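Local atomic coordinates of exotoxin 3 (Staphylococcus aureus, PDB entry 2Z8L), a protein that binds the glycan sialyl Lewis X through its beta-grasp domain and belongs to the staphylococcal superantigen-like toxins. Residues F80-E84 and K142-K147; Y95-T99 and M191-I195. One frame throughout, in Å; residues are numbered along the deposited sequence.

Contact 1: F80-E84 and K142-K147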
loop_
_atom_site.group_PDB
_atom_site.type_symbol
_atom_site.label_atom_id
_atom_site.label_comp_id
_atom_site.label_asym_id
_atom_site.label_seq_id
_atom_site.Cartn_x
_atom_site.Cartn_y
_atom_site.Cartn_z
ATOM N N PHE A 80 -2.077 7.115 -2.274
ATOM C CA PHE A 80 -0.902 6.783 -1.493
ATOM C C PHE A 80 0.285 6.788 -2.407
ATOM O O PHE A 80 0.402 5.916 -3.262
ATOM C CB PHE A 80 -1.071 5.395 -0.827
ATOM C CG PHE A 80 0.021 5.054 0.085
ATOM C CD1 PHE A 80 0.200 5.756 1.285
ATOM C CD2 PHE A 80 0.959 4.099 -0.265
ATOM C CE1 PHE A 80 1.292 5.445 2.105
ATOM C CE2 PHE A 80 2.041 3.802 0.561
ATOM C CZ PHE A 80 2.179 4.451 1.737
ATOM N N VAL A 81 1.156 7.776 -2.208
ATOM C CA VAL A 81 2.275 8.058 -3.073
ATOM C C VAL A 81 3.606 7.597 -2.430
ATOM O O VAL A 81 3.896 7.923 -1.263
ATOM C CB VAL A 81 2.345 9.611 -3.404
ATOM C CG1 VAL A 81 3.601 9.898 -4.252
ATOM C CG2 VAL A 81 1.072 10.095 -4.059
ATOM N N VAL A 82 4.380 6.823 -3.200
ATOM C CA VAL A 82 5.760 6.467 -2.888
ATOM C C VAL A 82 6.570 6.833 -4.121
ATOM O O VAL A 82 6.327 6.336 -5.192
ATOM C CB VAL A 82 5.909 4.955 -2.525
ATOM C CG1 VAL A 82 7.384 4.634 -2.267
ATOM C CG2 VAL A 82 5.038 4.625 -1.346
ATOM N N LYS A 83 7.487 7.774 -3.981
ATOM C CA LYS A 83 8.222 8.263 -5.124
ATOM C C LYS A 83 9.027 7.142 -5.748
ATOM O O LYS A 83 9.800 6.480 -5.045
ATOM C CB LYS A 83 9.132 9.397 -4.673
ATOM C CG LYS A 83 9.650 10.214 -5.759
ATOM C CD LYS A 83 10.414 11.419 -5.202
ATOM C CE LYS A 83 9.507 12.284 -4.298
ATOM N NZ LYS A 83 9.879 13.741 -4.350
ATOM N N GLU A 84 8.821 6.864 -7.036
ATOM C CA GLU A 84 9.621 5.865 -7.745
ATOM C C GLU A 84 10.675 6.580 -8.573
ATOM O O GLU A 84 11.798 6.098 -8.750
ATOM C CB GLU A 84 8.774 4.965 -8.648
ATOM C CG GLU A 84 7.665 4.176 -7.941
ATOM C CD GLU A 84 8.164 3.016 -7.044
ATOM O OE1 GLU A 84 9.333 2.554 -7.189
ATOM O OE2 GLU A 84 7.353 2.551 -6.195
ATOM N N LYS A 142 -1.300 -1.603 -2.015
ATOM C CA LYS A 142 -0.033 -0.861 -1.948
ATOM C C LYS A 142 0.218 -0.239 -0.557
ATOM O O LYS A 142 1.304 -0.394 0.028
ATOM C CB LYS A 142 -0.052 0.243 -2.955
ATOM C CG LYS A 142 1.217 1.074 -3.018
ATOM C CD LYS A 142 1.049 2.332 -3.874
ATOM C CE LYS A 142 2.295 3.199 -4.038
ATOM N NZ LYS A 142 3.285 2.427 -4.842
ATOM N N GLU A 143 -0.766 0.479 -0.061
ATOM C CA GLU A 143 -0.676 1.118 1.244
ATOM C C GLU A 143 -0.534 0.136 2.376
ATOM O O GLU A 143 0.310 0.318 3.222
ATOM C CB GLU A 143 -1.870 2.055 1.459
ATOM C CG GLU A 143 -1.686 2.894 2.708
ATOM C CD GLU A 143 -2.709 3.995 2.890
ATOM O OE1 GLU A 143 -3.563 4.290 2.000
ATOM O OE2 GLU A 143 -2.637 4.594 4.015
ATOM N N LEU A 144 -1.348 -0.906 2.372
ATOM C CA LEU A 144 -1.220 -1.885 3.448
ATOM C C LEU A 144 0.153 -2.541 3.436
ATOM O O LEU A 144 0.830 -2.633 4.484
ATOM C CB LEU A 144 -2.299 -2.939 3.250
ATOM C CG LEU A 144 -3.649 -2.650 3.810
ATOM C CD1 LEU A 144 -4.573 -3.746 3.307
ATOM C CD2 LEU A 144 -3.414 -2.736 5.371
ATOM N N ASP A 145 0.592 -3.006 2.268
ATOM C CA ASP A 145 1.928 -3.642 2.116
ATOM C C ASP A 145 2.993 -2.709 2.662
ATOM O O ASP A 145 3.808 -3.096 3.504
ATOM C CB ASP A 145 2.152 -4.008 0.620
ATOM C CG ASP A 145 3.585 -4.453 0.282
ATOM O OD1 ASP A 145 3.919 -5.573 0.690
ATOM O OD2 ASP A 145 4.346 -3.692 -0.375
ATOM N N PHE A 146 2.983 -1.472 2.226
ATOM C CA PHE A 146 4.040 -0.541 2.582
ATOM C C PHE A 146 4.061 -0.228 4.082
ATOM O O PHE A 146 5.100 -0.315 4.754
ATOM C CB PHE A 146 3.899 0.728 1.771
ATOM C CG PHE A 146 5.111 1.640 1.855
ATOM C CD1 PHE A 146 5.253 2.573 2.867
ATOM C CD2 PHE A 146 6.118 1.563 0.895
ATOM C CE1 PHE A 146 6.399 3.384 2.907
ATOM C CE2 PHE A 146 7.223 2.335 0.950
ATOM C CZ PHE A 146 7.387 3.238 1.976
ATOM N N LYS A 147 2.887 0.138 4.602
ATOM C CA LYS A 147 2.820 0.462 6.004
ATOM C C LYS A 147 3.130 -0.740 6.932
ATOM O O LYS A 147 3.754 -0.556 8.012
ATOM C CB LYS A 147 1.480 1.048 6.293
ATOM C CG LYS A 147 1.377 2.409 5.670
ATOM C CD LYS A 147 0.182 3.120 6.145
ATOM C CE LYS A 147 0.340 4.662 5.915
ATOM N NZ LYS A 147 -0.995 5.378 5.966
HETATM O O HOH W 1 5.167 3.928 -6.123
#
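Phe80 and Glu143 meet because each sends CG anti to its own backbone nitrogen (chi1 -174° for Phe80), which points the phenyl ring toward the helix and lays the glutamate chain, extended beyond CG, across the ring. The evidence for a CH-pi contact is direct: Glu143 CG lies 3.8 Å from the centroid of the Phe80 ring, close to the ring normal. The carboxylate follows in a plane only 7° from that of the ring, stacked on it. Its OE2 is held by Lys147 NZ at 2.7 Å, a salt bridge to the residue one helical turn further on, met on the anti side of the carboxylate. Phe146 takes the edge of Phe80 toward its face, an offset edge-to-face pair with centroids 5.7 Å apart and planes at 61°. Val82 CG2 covers one Phe146 face, 4.1 Å from the centroid of that ring. Lys142 runs its aliphatic chain past the Phe80 edge and bends only at its last torsion, bringing NZ within 2.7 Å of water 1. That water donates to Val82 O and to Glu84 OE2, the latter also bonded to Tyr24, while Lys142 NZ itself bonds Tyr95 O. Segment 80-84 of the OB-fold domain is thus joined to helix 141-155 of the beta-grasp domain by an apolar centre with charged groups around it; the Lys142 ammonium, met by water and a carbonyl, probably stays protonated despite its burial.

Contact 2: Y95-T99 and M191-I195. With SIA (N-acetyl-alpha-neuraminic acid), chain B.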
loop_
_atom_site.group_PDB
_atom_site.type_symbol
_atom_site.label_atom_id
_atom_site.label_comp_id
_atom_site.label_asym_id
_atom_site.label_seq_id
_atom_site.Cartn_x
_atom_site.Cartn_y
_atom_site.Cartn_z
ATOM N N TYR A 95 3.401 4.466 -8.511
ATOM C CA TYR A 95 2.595 3.355 -9.030
ATOM C C TYR A 95 1.378 3.089 -8.179
ATOM O O TYR A 95 1.498 2.802 -6.993
ATOM C CB TYR A 95 3.399 2.043 -9.021
ATOM C CG TYR A 95 4.645 2.015 -9.802
ATOM C CD1 TYR A 95 4.728 2.615 -11.041
ATOM C CD2 TYR A 95 5.740 1.280 -9.343
ATOM C CE1 TYR A 95 5.889 2.561 -11.785
ATOM C CE2 TYR A 95 6.887 1.227 -10.077
ATOM C CZ TYR A 95 6.952 1.863 -11.306
ATOM O OH TYR A 95 8.110 1.825 -12.075
ATOM N N GLY A 96 0.200 3.135 -8.788
ATOM C CA GLY A 96 -1.027 2.718 -8.170
ATOM C C GLY A 96 -1.369 3.512 -6.914
ATOM O O GLY A 96 -1.163 4.722 -6.899
ATOM N N GLY A 97 -2.020 2.860 -5.969
ATOM C CA GLY A 97 -2.375 3.471 -4.689
ATOM C C GLY A 97 -3.530 4.443 -4.711
ATOM O O GLY A 97 -3.670 5.229 -3.768
ATOM N N VAL A 98 -4.382 4.420 -5.740
ATOM C CA VAL A 98 -5.545 5.323 -5.880
ATOM C C VAL A 98 -6.797 4.657 -5.287
ATOM O O VAL A 98 -7.118 3.498 -5.607
ATOM C CB VAL A 98 -5.787 5.720 -7.351
ATOM C CG1 VAL A 98 -6.984 6.637 -7.450
ATOM C CG2 VAL A 98 -4.496 6.344 -7.957
ATOM N N THR A 99 -7.502 5.383 -4.439
ATOM C CA THR A 99 -8.760 4.885 -3.883
ATOM C C THR A 99 -9.776 6.030 -3.893
ATOM O O THR A 99 -9.418 7.219 -4.086
ATOM C CB THR A 99 -8.554 4.404 -2.465
ATOM O OG1 THR A 99 -8.078 5.478 -1.655
ATOM C CG2 THR A 99 -7.582 3.217 -2.420
ATOM N N MET A 191 -0.371 -3.013 -7.659
ATOM C CA MET A 191 -0.351 -1.816 -6.809
ATOM C C MET A 191 -1.573 -0.939 -6.951
ATOM O O MET A 191 -1.733 0.019 -6.182
ATOM C CB MET A 191 0.899 -1.021 -7.029
ATOM C CG MET A 191 1.898 -1.414 -5.981
ATOM S SD MET A 191 3.367 -0.665 -6.293
ATOM C CE MET A 191 4.550 -1.640 -5.355
ATOM N N SER A 192 -2.469 -1.292 -7.852
ATOM C CA SER A 192 -3.783 -0.667 -7.963
ATOM C C SER A 192 -4.944 -1.421 -7.286
ATOM O O SER A 192 -6.058 -0.918 -7.201
ATOM C CB SER A 192 -4.124 -0.389 -9.426
ATOM O OG SER A 192 -3.335 0.691 -9.948
ATOM N N ASP A 193 -4.682 -2.643 -6.824
ATOM C CA ASP A 193 -5.754 -3.453 -6.241
ATOM C C ASP A 193 -6.246 -2.839 -4.919
ATOM O O ASP A 193 -5.421 -2.327 -4.175
ATOM C CB ASP A 193 -5.239 -4.847 -6.020
ATOM C CG ASP A 193 -4.902 -5.590 -7.377
ATOM O OD1 ASP A 193 -5.329 -5.175 -8.500
ATOM O OD2 ASP A 193 -4.160 -6.604 -7.309
ATOM N N VAL A 194 -7.551 -2.843 -4.702
ATOM C CA VAL A 194 -8.159 -2.194 -3.530
ATOM C C VAL A 194 -9.069 -3.175 -2.816
ATOM O O VAL A 194 -9.668 -4.062 -3.463
ATOM C CB VAL A 194 -8.930 -0.946 -3.983
ATOM C CG1 VAL A 194 -9.705 -0.330 -2.885
ATOM C CG2 VAL A 194 -7.973 0.085 -4.584
ATOM N N ILE A 195 -9.172 -3.035 -1.501
ATOM C CA ILE A 195 -10.044 -3.900 -0.714
ATOM C C ILE A 195 -10.872 -3.048 0.245
ATOM O O ILE A 195 -10.573 -1.903 0.467
ATOM C CB ILE A 195 -9.239 -4.928 0.058
ATOM C CG1 ILE A 195 -8.359 -4.330 1.142
ATOM C CG2 ILE A 195 -8.494 -5.807 -0.905
ATOM C CD1 ILE A 195 -7.633 -5.338 2.004
HETATM C C1 SIA B . -2.902 -14.206 -2.728
HETATM C C2 SIA B . -3.527 -14.659 -4.052
HETATM C C3 SIA B . -4.579 -15.750 -3.846
HETATM C C4 SIA B . -5.836 -15.189 -3.190
HETATM C C5 SIA B . -6.399 -13.978 -3.955
HETATM C C6 SIA B . -5.262 -12.960 -4.113
HETATM C C7 SIA B . -5.596 -11.698 -4.900
HETATM C C8 SIA B . -4.330 -10.876 -5.189
HETATM C C9 SIA B . -4.576 -9.476 -5.696
HETATM C C10 SIA B . -8.692 -13.145 -3.623
HETATM C C11 SIA B . -9.666 -12.531 -2.651
HETATM N N5 SIA B . -7.481 -13.399 -3.151
HETATM O O1A SIA B . -2.591 -12.996 -2.678
HETATM O O1B SIA B . -2.673 -15.009 -1.788
HETATM O O4 SIA B . -6.834 -16.252 -3.035
HETATM O O6 SIA B . -4.177 -13.616 -4.783
HETATM O O7 SIA B . -6.144 -12.051 -6.170
HETATM O O8 SIA B . -3.586 -10.857 -3.956
HETATM O O9 SIA B . -3.373 -8.779 -6.047
HETATM O O10 SIA B . -8.955 -13.379 -4.800
HETATM O O HOH W 2 -4.517 2.760 -8.671
HETATM O O HOH W 3 -5.596 1.653 -6.565
#
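Tyr95 starts the contact with its CB, 3.8 Å from Met191 SD, and the sulfur sits at the edge of the tyrosine ring, near its plane. The methionine chain is extended beyond CG, which carries SD alongside Tyr95 as the ring leads away. At Gly96 the CA atoms come nearest, facing Ser192: Gly96 CA makes a CA-H...O contact with Met191 O at 3.4 Å, and Ser192 OG lies 3.5 Å from the same CA. Gly97 N then donates to Met191 O over 2.9 Å, a bent bond (147° at the hydrogen) whose donor is tilted 29° from the carbonyl plane. This direct backbone bond ties an irregular part of OB-fold strand 92-100 to the loop entering strand 194-196 of the beta-grasp domain. Beyond it water takes over. At Val98, water 3 bridges the carbonyl O to Ser192 O by donating to both, and water 2 links Ser192 OG, also hydrogen-bonded to Phe62 N, to Val98 N, weakly at the latter. Thr99 closes the walk with CG2 against Val194 CG2 at 3.8 Å, the two side chains passing obliquely. Between these anchors Asp193 turns away from the OB-fold side, and its OD2 accepts a hydrogen bond from O9 of the bound sialic acid, 2.6 Å away.

In the fold
The centres of contacts 1 and 2 lie about 9 Å apart, and both join the OB-fold domain to the beta-grasp domain. Their OB-fold segments lie on neighbouring antiparallel strands, 77-81 and 92-100, of one sheet, where Phe80 N and Gly97 O, 2.9 Å apart, probably form a hydrogen bond. The beta-grasp segments touch where Leu144 CD1 meets Ile195 CD1 at 3.7 Å, and Lys142 NZ packs on Met191 SD at 3.4 Å. Along the chain the order is crossed, 80-84, 95-99, 142-147, 191-195, both first segments preceding both second ones. The loop carrying Asp193, which binds the sialic acid, is bonded to the OB-fold strand in contact 2, placing the glycan pocket next to the domain interface.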